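Protease Do-like 8, chloroplastic (PDB 4IC6) is probably a serine endopeptidase of the HtrA (Deg) type that cleaves proteins at the thylakoids of the chloroplast. Local coordinates at residues G120-A128 with S183-G191; I199-P207 with I216-T224. The protein carries 1 engineered substitution. All coordinates share one frame; numbering follows the deposited sequence.

Contact 1 of 2, residues G120-A128 with S183-G191; sequences GADRAKDLA and SQTGVTIGG
Ser183 OG donates to Asp126 OD2 at 2.6 Å, meeting it from above the carboxylate plane. Asp126 OD1 takes the backbone N of His83, so both oxygens are engaged, and the short aspartate side chain is held between a serine and the main chain. At the other end Arg123 NH2 donates to Thr185 O over 2.8 Å, using a lone pair in the carbonyl plane (N-H...O angle 150°). The guanidinium gets there because its chain leaves with CG trans to the backbone N (chi1 179°), crossing the Thr185 methyl obliquely, with Thr185 CG2 3.4 Å from Arg123 CG. Replacing Arg123 with alanine would probably leave the Thr185 carbonyl without this donor and take away the chain packed against the Thr185 methyl.

The setting is the two-barrel fold of trypsin-like proteases. Strands 111-122 and 127-131 of the first barrel are joined by a type I turn from Arg123 to Asp126 with a G1 beta bulge, which puts Asp126, the predicted acid of the charge relay system, on the side facing the second segment.

Apolar contacts fill the middle. Ile189, branched and able to reach two ways, sets CD1 against Asp126 CB at 3.5 Å and CG2 against Lys125 CD at 4.0 Å, while Val187 CG1 lies 4.1 Å from Ala124 CA.

Water completes the contact. One molecule donates to both Arg123 O and Val187 O, and another to Ala124 O and Thr188 O. Lys125, whose chain bends at chi2, brings NZ to two further waters: one donates on to Gly190 O, and the other accepts from Gly190 N.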
loop_
_atom_site.group_PDB
_atom_site.type_symbol
_atom_site.label_atom_id
_atom_site.label_comp_id
_atom_site.label_asym_id
_atom_site.label_seq_id
_atom_site.Cartn_x
_atom_site.Cartn_y
_atom_site.Cartn_z
ATOM N N GLY A 120 25.742 10.183 27.371
ATOM C CA GLY A 120 24.384 10.432 27.800
ATOM C C GLY A 120 23.500 10.567 26.579
ATOM O O GLY A 120 23.990 10.715 25.465
ATOM N N ALA A 121 22.195 10.483 26.785
ATOM C CA ALA A 121 21.261 10.558 25.680
ATOM C C ALA A 121 20.080 11.392 26.146
ATOM O O ALA A 121 19.781 11.422 27.334
ATOM C CB ALA A 121 20.815 9.153 25.302
ATOM N N ASP A 122 19.418 12.082 25.222
ATOM C CA ASP A 122 18.196 12.809 25.555
ATOM C C ASP A 122 17.148 12.564 24.477
ATOM O O ASP A 122 17.241 13.092 23.370
ATOM C CB ASP A 122 18.466 14.313 25.700
ATOM C CG ASP A 122 17.223 15.096 26.128
ATOM O OD1 ASP A 122 16.649 14.795 27.201
ATOM O OD2 ASP A 122 16.803 16.012 25.378
ATOM N N ARG A 123 16.149 11.760 24.807
ATOM C CA ARG A 123 15.145 11.370 23.826
ATOM C C ARG A 123 14.330 12.562 23.307
ATOM O O ARG A 123 14.049 12.660 22.109
ATOM C CB ARG A 123 14.235 10.292 24.415
ATOM C CG ARG A 123 13.146 9.850 23.471
ATOM C CD ARG A 123 12.532 8.502 23.833
ATOM N NE ARG A 123 12.249 7.793 22.587
ATOM C CZ ARG A 123 12.274 6.475 22.424
ATOM N NH1 ARG A 123 12.548 5.672 23.450
ATOM N NH2 ARG A 123 12.021 5.968 21.223
ATOM N N ALA A 124 13.978 13.475 24.205
ATOM C CA ALA A 124 13.155 14.635 23.853
ATOM C C ALA A 124 13.752 15.466 22.717
ATOM O O ALA A 124 13.026 15.947 21.857
ATOM C CB ALA A 124 12.907 15.500 25.086
ATOM N N LYS A 125 15.070 15.648 22.707
ATOM C CA LYS A 125 15.724 16.381 21.619
ATOM C C LYS A 125 16.423 15.473 20.599
ATOM O O LYS A 125 17.129 15.965 19.718
ATOM C CB LYS A 125 16.705 17.426 22.171
ATOM C CG LYS A 125 16.057 18.500 23.050
ATOM C CD LYS A 125 15.013 19.297 22.237
ATOM C CE LYS A 125 14.581 20.577 22.951
ATOM N NZ LYS A 125 13.702 21.431 22.075
ATOM N N ASP A 126 16.203 14.163 20.713
ATOM C CA ASP A 126 16.817 13.175 19.818
ATOM C C ASP A 126 18.316 13.403 19.677
ATOM O O ASP A 126 18.832 13.539 18.565
ATOM C CB ASP A 126 16.176 13.204 18.416
ATOM C CG ASP A 126 16.496 11.955 17.603
ATOM O OD1 ASP A 126 17.300 11.113 18.081
ATOM O OD2 ASP A 126 15.955 11.822 16.483
ATOM N N LEU A 127 19.016 13.450 20.809
ATOM C CA LEU A 127 20.462 13.605 20.794
ATOM C C LEU A 127 21.123 12.613 21.722
ATOM O O LEU A 127 20.585 12.286 22.783
ATOM C CB LEU A 127 20.865 15.024 21.197
ATOM C CG LEU A 127 20.417 16.087 20.197
ATOM C CD1 LEU A 127 20.529 17.476 20.820
ATOM C CD2 LEU A 127 21.253 15.967 18.922
ATOM N N ALA A 128 22.289 12.133 21.309
ATOM C CA ALA A 128 23.082 11.209 22.124
ATOM C C ALA A 128 24.531 11.624 22.017
ATOM O O ALA A 128 24.949 12.184 21.003
ATOM C CB ALA A 128 22.909 9.777 21.640
ATOM N N SER A 183 10.440 13.169 14.769
ATOM C CA SER A 183 11.625 12.330 14.828
ATOM C C SER A 183 11.267 10.861 14.830
ATOM O O SER A 183 10.256 10.467 15.390
ATOM C CB SER A 183 12.420 12.646 16.107
ATOM O OG SER A 183 13.372 11.628 16.374
ATOM N N GLN A 184 12.121 10.038 14.240
ATOM C CA GLN A 184 11.867 8.613 14.256
ATOM C C GLN A 184 12.023 8.040 15.667
ATOM O O GLN A 184 11.819 6.850 15.897
ATOM C CB GLN A 184 12.745 7.900 13.228
ATOM C CG GLN A 184 12.388 8.286 11.793
ATOM C CD GLN A 184 13.098 7.413 10.774
ATOM O OE1 GLN A 184 13.852 6.503 11.138
ATOM N NE2 GLN A 184 12.871 7.686 9.496
ATOM N N THR A 185 12.359 8.907 16.614
ATOM C CA THR A 185 12.298 8.554 18.035
ATOM C C THR A 185 10.861 8.303 18.503
ATOM O O THR A 185 10.621 7.624 19.516
ATOM C CB THR A 185 12.908 9.695 18.879
ATOM O OG1 THR A 185 14.306 9.449 19.079
ATOM C CG2 THR A 185 12.236 9.782 20.223
ATOM N N GLY A 186 9.905 8.854 17.769
ATOM C CA GLY A 186 8.512 8.831 18.192
ATOM C C GLY A 186 8.102 10.098 18.941
ATOM O O GLY A 186 6.951 10.250 19.344
ATOM N N VAL A 187 9.050 11.009 19.135
ATOM C CA VAL A 187 8.832 12.193 19.958
ATOM C C VAL A 187 9.079 13.436 19.129
ATOM O O VAL A 187 10.170 13.601 18.585
ATOM C CB VAL A 187 9.820 12.223 21.131
ATOM C CG1 VAL A 187 9.658 13.515 21.939
ATOM C CG2 VAL A 187 9.621 10.995 22.012
ATOM N N THR A 188 8.092 14.324 19.019
ATOM C CA THR A 188 8.326 15.492 18.176
ATOM C C THR A 188 9.154 16.556 18.868
ATOM O O THR A 188 8.993 16.827 20.054
ATOM C CB THR A 188 7.045 16.073 17.544
ATOM O OG1 THR A 188 6.998 17.493 17.744
ATOM C CG2 THR A 188 5.864 15.446 18.135
ATOM N N ILE A 189 10.065 17.130 18.102
ATOM C CA ILE A 189 10.998 18.115 18.600
ATOM C C ILE A 189 10.573 19.456 18.049
ATOM O O ILE A 189 10.355 19.592 16.836
ATOM C CB ILE A 189 12.407 17.787 18.088
ATOM C CG1 ILE A 189 12.776 16.339 18.435
ATOM C CG2 ILE A 189 13.426 18.745 18.634
ATOM C CD1 ILE A 189 13.936 15.798 17.590
ATOM N N GLY A 190 10.436 20.449 18.928
ATOM C CA GLY A 190 10.020 21.778 18.501
ATOM C C GLY A 190 11.235 22.605 18.151
ATOM O O GLY A 190 12.354 22.258 18.540
ATOM N N GLY A 191 11.032 23.695 17.411
ATOM C CA GLY A 191 12.117 24.619 17.121
ATOM C C GLY A 191 13.093 24.128 16.059
ATOM O O GLY A 191 14.214 24.645 15.915
HETATM O O HOH W 1 12.774 13.049 19.431
HETATM O O HOH W 2 10.546 16.936 22.459
HETATM O O HOH W 3 14.878 22.048 19.613
HETATM O O HOH W 4 11.380 19.724 21.918
#

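Contact 2 of 2, residues I199-P207 with I216-T224; sequences INPGNAGGP and IGINTAIFT. Engineered in segment 199-207: Ala204 (natural residue Ser).
Asn219 pushes its side-chain amide into the curl of 199-207, the loop with the Gly-Asn-Ser-Gly-Gly signature of HtrA proteases, in which the position of the predicted nucleophile is held here by the engineered Ala204. With CG beside its own backbone N (chi1 -47°), Asn219 carries ND2 to Asn203 O at 3.1 Å (N-H...O angle 158°), the acceptor lying in the amide plane. Gly206 N, closing the type II turn from Asn203, reaches that oxygen from the other side, so two donors grip this carbonyl from opposite faces of its plane. A second, weak bond runs from ND2 to Pro207 O. An asparagine suits the place because one NH2 group can serve two carbonyls of the loop. Its OD1 turns to the Ile199 side, where CD1 lies 3.7 Å from it.

Asn203 meets Asn219 at about a right angle, the amide planes 48° apart. Its CG sits between backbone N and carbonyl carbon, a crowded position paid for by bonds at both ends of the amide: OD1 accepts from Asn200 N at 3.0 Å, and ND2 donates to Ala198 O.

The glycines make the turn possible. Gly205 has a positive phi at which a beta carbon would jam against the carbonyl before it, and one on Gly206 would strike Pro207 CD. Their backbones then pair with strand 215-219: Gly205 N donates to Asn219 O at 2.8 Å, and Asn219 N to Gly206 O at 2.8 Å, nearly in line with the carbonyl. Ile218 sets CG2 3.6 Å from Gly206 O; its beta-branched shape suits a strand. Past Thr220, the methyl of the engineered Ala204 meets that of Ala221, with Ala204 CB 4.1 Å from Ala221 CB.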
loop_
_atom_site.group_PDB
_atom_site.type_symbol
_atom_site.label_atom_id
_atom_site.label_comp_id
_atom_site.label_asym_id
_atom_site.label_seq_id
_atom_site.Cartn_x
_atom_site.Cartn_y
_atom_site.Cartn_z
ATOM N N ILE A 199 17.247 14.812 3.382
ATOM C CA ILE A 199 17.693 14.262 4.655
ATOM C C ILE A 199 17.246 12.825 4.663
ATOM O O ILE A 199 16.062 12.543 4.507
ATOM C CB ILE A 199 17.072 15.011 5.847
ATOM C CG1 ILE A 199 17.552 16.488 5.852
ATOM C CG2 ILE A 199 17.382 14.296 7.156
ATOM C CD1 ILE A 199 19.096 16.663 5.888
ATOM N N ASN A 200 18.181 11.899 4.848
ATOM C CA ASN A 200 17.837 10.503 4.690
ATOM C C ASN A 200 18.733 9.603 5.562
ATOM O O ASN A 200 19.569 10.108 6.304
ATOM C CB ASN A 200 17.968 10.157 3.201
ATOM C CG ASN A 200 19.313 10.581 2.626
ATOM O OD1 ASN A 200 20.327 10.534 3.326
ATOM N ND2 ASN A 200 19.334 10.996 1.340
ATOM N N PRO A 201 18.561 8.278 5.475
ATOM C CA PRO A 201 19.416 7.389 6.282
ATOM C C PRO A 201 20.899 7.580 5.984
ATOM O O PRO A 201 21.734 7.299 6.838
ATOM C CB PRO A 201 18.952 5.993 5.868
ATOM C CG PRO A 201 17.491 6.205 5.505
ATOM C CD PRO A 201 17.493 7.534 4.782
ATOM N N GLY A 202 21.208 8.112 4.807
ATOM C CA GLY A 202 22.582 8.320 4.396
ATOM C C GLY A 202 23.230 9.538 5.028
ATOM O O GLY A 202 24.434 9.741 4.866
ATOM N N ASN A 203 22.453 10.358 5.732
ATOM C CA ASN A 203 23.037 11.492 6.455
ATOM C C ASN A 203 22.438 11.789 7.845
ATOM O O ASN A 203 22.834 12.749 8.514
ATOM C CB ASN A 203 23.078 12.748 5.581
ATOM C CG ASN A 203 21.691 13.251 5.195
ATOM O OD1 ASN A 203 20.710 13.018 5.898
ATOM N ND2 ASN A 203 21.608 13.937 4.057
ATOM N N ALA A 204 21.510 10.948 8.285
ATOM C CA ALA A 204 20.905 11.089 9.609
ATOM C C ALA A 204 21.986 11.023 10.693
ATOM O O ALA A 204 22.873 10.165 10.633
ATOM C CB ALA A 204 19.842 10.010 9.837
ATOM N N GLY A 205 21.913 11.939 11.665
ATOM C CA GLY A 205 22.918 12.059 12.721
ATOM C C GLY A 205 24.113 12.927 12.343
ATOM O O GLY A 205 24.922 13.317 13.209
ATOM N N GLY A 206 24.245 13.202 11.046
ATOM C CA GLY A 206 25.322 14.019 10.524
ATOM C C GLY A 206 24.993 15.501 10.613
ATOM O O GLY A 206 23.901 15.883 11.041
ATOM N N PRO A 207 25.951 16.351 10.233
ATOM C CA PRO A 207 25.780 17.792 10.399
ATOM C C PRO A 207 25.056 18.398 9.222
ATOM O O PRO A 207 25.266 17.967 8.080
ATOM C CB PRO A 207 27.220 18.302 10.388
ATOM C CG PRO A 207 27.909 17.371 9.408
ATOM C CD PRO A 207 27.262 16.012 9.640
ATOM N N ILE A 216 25.025 24.197 11.742
ATOM C CA ILE A 216 23.798 24.883 12.109
ATOM C C ILE A 216 22.724 23.905 12.593
ATOM O O ILE A 216 21.701 24.315 13.126
ATOM C CB ILE A 216 23.256 25.765 10.959
ATOM C CG1 ILE A 216 23.194 24.945 9.662
ATOM C CG2 ILE A 216 24.152 26.996 10.811
ATOM C CD1 ILE A 216 22.305 25.531 8.601
ATOM N N GLY A 217 22.965 22.604 12.428
ATOM C CA GLY A 217 22.029 21.625 12.947
ATOM C C GLY A 217 22.529 20.205 12.804
ATOM O O GLY A 217 23.576 19.973 12.206
ATOM N N ILE A 218 21.787 19.258 13.370
ATOM C CA ILE A 218 22.028 17.830 13.157
ATOM C C ILE A 218 20.890 17.223 12.324
ATOM O O ILE A 218 19.735 17.197 12.774
ATOM C CB ILE A 218 22.082 17.061 14.478
ATOM C CG1 ILE A 218 23.271 17.537 15.333
ATOM C CG2 ILE A 218 22.181 15.545 14.221
ATOM C CD1 ILE A 218 24.634 17.098 14.819
ATOM N N ASN A 219 21.232 16.728 11.131
ATOM C CA ASN A 219 20.274 16.033 10.255
ATOM C C ASN A 219 19.493 14.967 11.025
ATOM O O ASN A 219 20.082 14.050 11.625
ATOM C CB ASN A 219 20.996 15.371 9.065
ATOM C CG ASN A 219 21.992 16.290 8.392
ATOM O OD1 ASN A 219 21.751 17.477 8.259
ATOM N ND2 ASN A 219 23.127 15.735 7.961
ATOM N N THR A 220 18.167 15.054 10.985
ATOM C CA THR A 220 17.368 14.181 11.822
ATOM C C THR A 220 16.272 13.434 11.078
ATOM O O THR A 220 15.375 14.044 10.488
ATOM C CB THR A 220 16.804 14.974 13.027
ATOM O OG1 THR A 220 17.913 15.535 13.754
ATOM C CG2 THR A 220 15.962 14.084 13.931
ATOM N N ALA A 221 16.337 12.100 11.136
ATOM C CA ALA A 221 15.368 11.263 10.445
ATOM C C ALA A 221 13.977 11.456 11.052
ATOM O O ALA A 221 13.838 11.597 12.269
ATOM C CB ALA A 221 15.776 9.809 10.524
ATOM N N ILE A 222 12.946 11.460 10.207
ATOM C CA ILE A 222 11.573 11.663 10.682
ATOM C C ILE A 222 10.633 10.585 10.155
ATOM O O ILE A 222 10.986 9.825 9.257
ATOM C CB ILE A 222 10.987 13.010 10.218
ATOM C CG1 ILE A 222 11.027 13.086 8.698
ATOM C CG2 ILE A 222 11.724 14.197 10.842
ATOM C CD1 ILE A 222 10.059 14.126 8.113
ATOM N N PHE A 223 9.435 10.525 10.727
ATOM C CA PHE A 223 8.329 9.771 10.137
ATOM C C PHE A 223 7.255 10.790 9.714
ATOM O O PHE A 223 6.923 11.674 10.497
ATOM C CB PHE A 223 7.721 8.834 11.175
ATOM C CG PHE A 223 8.557 7.605 11.473
ATOM C CD1 PHE A 223 9.187 6.903 10.454
ATOM C CD2 PHE A 223 8.690 7.147 12.780
ATOM C CE1 PHE A 223 9.943 5.758 10.737
ATOM C CE2 PHE A 223 9.448 6.013 13.068
ATOM C CZ PHE A 223 10.073 5.324 12.044
ATOM N N THR A 224 6.713 10.680 8.498
ATOM C CA THR A 224 5.556 11.523 8.123
ATOM C C THR A 224 4.242 10.789 8.374
ATOM O O THR A 224 4.233 9.570 8.524
ATOM C CB THR A 224 5.605 11.982 6.650
ATOM O OG1 THR A 224 5.667 10.835 5.800
ATOM C CG2 THR A 224 6.830 12.845 6.401
#

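Overall arrangement
Contact 1 closes before contact 2 opens along the chain, and their centres are 12 Å apart. Contact 1 ties a hairpin of the first barrel to the loop carrying strand 188-189, whereas contact 2 lies in the second barrel, around strands 207-210 and 215-219. They meet directly: Gln184 probably hydrogen-bonds through N to Ala221 O and through NE2 to Ile222 O, and Thr220 CG2 packs on the Asp126 carboxylate. Between them they hold two of the three predicted charge relay positions, Asp126 and the substituted Ala204, with the side chain of His83 about 4 Å from that of Asp126. The protease active site is thus assembled where the barrels come together.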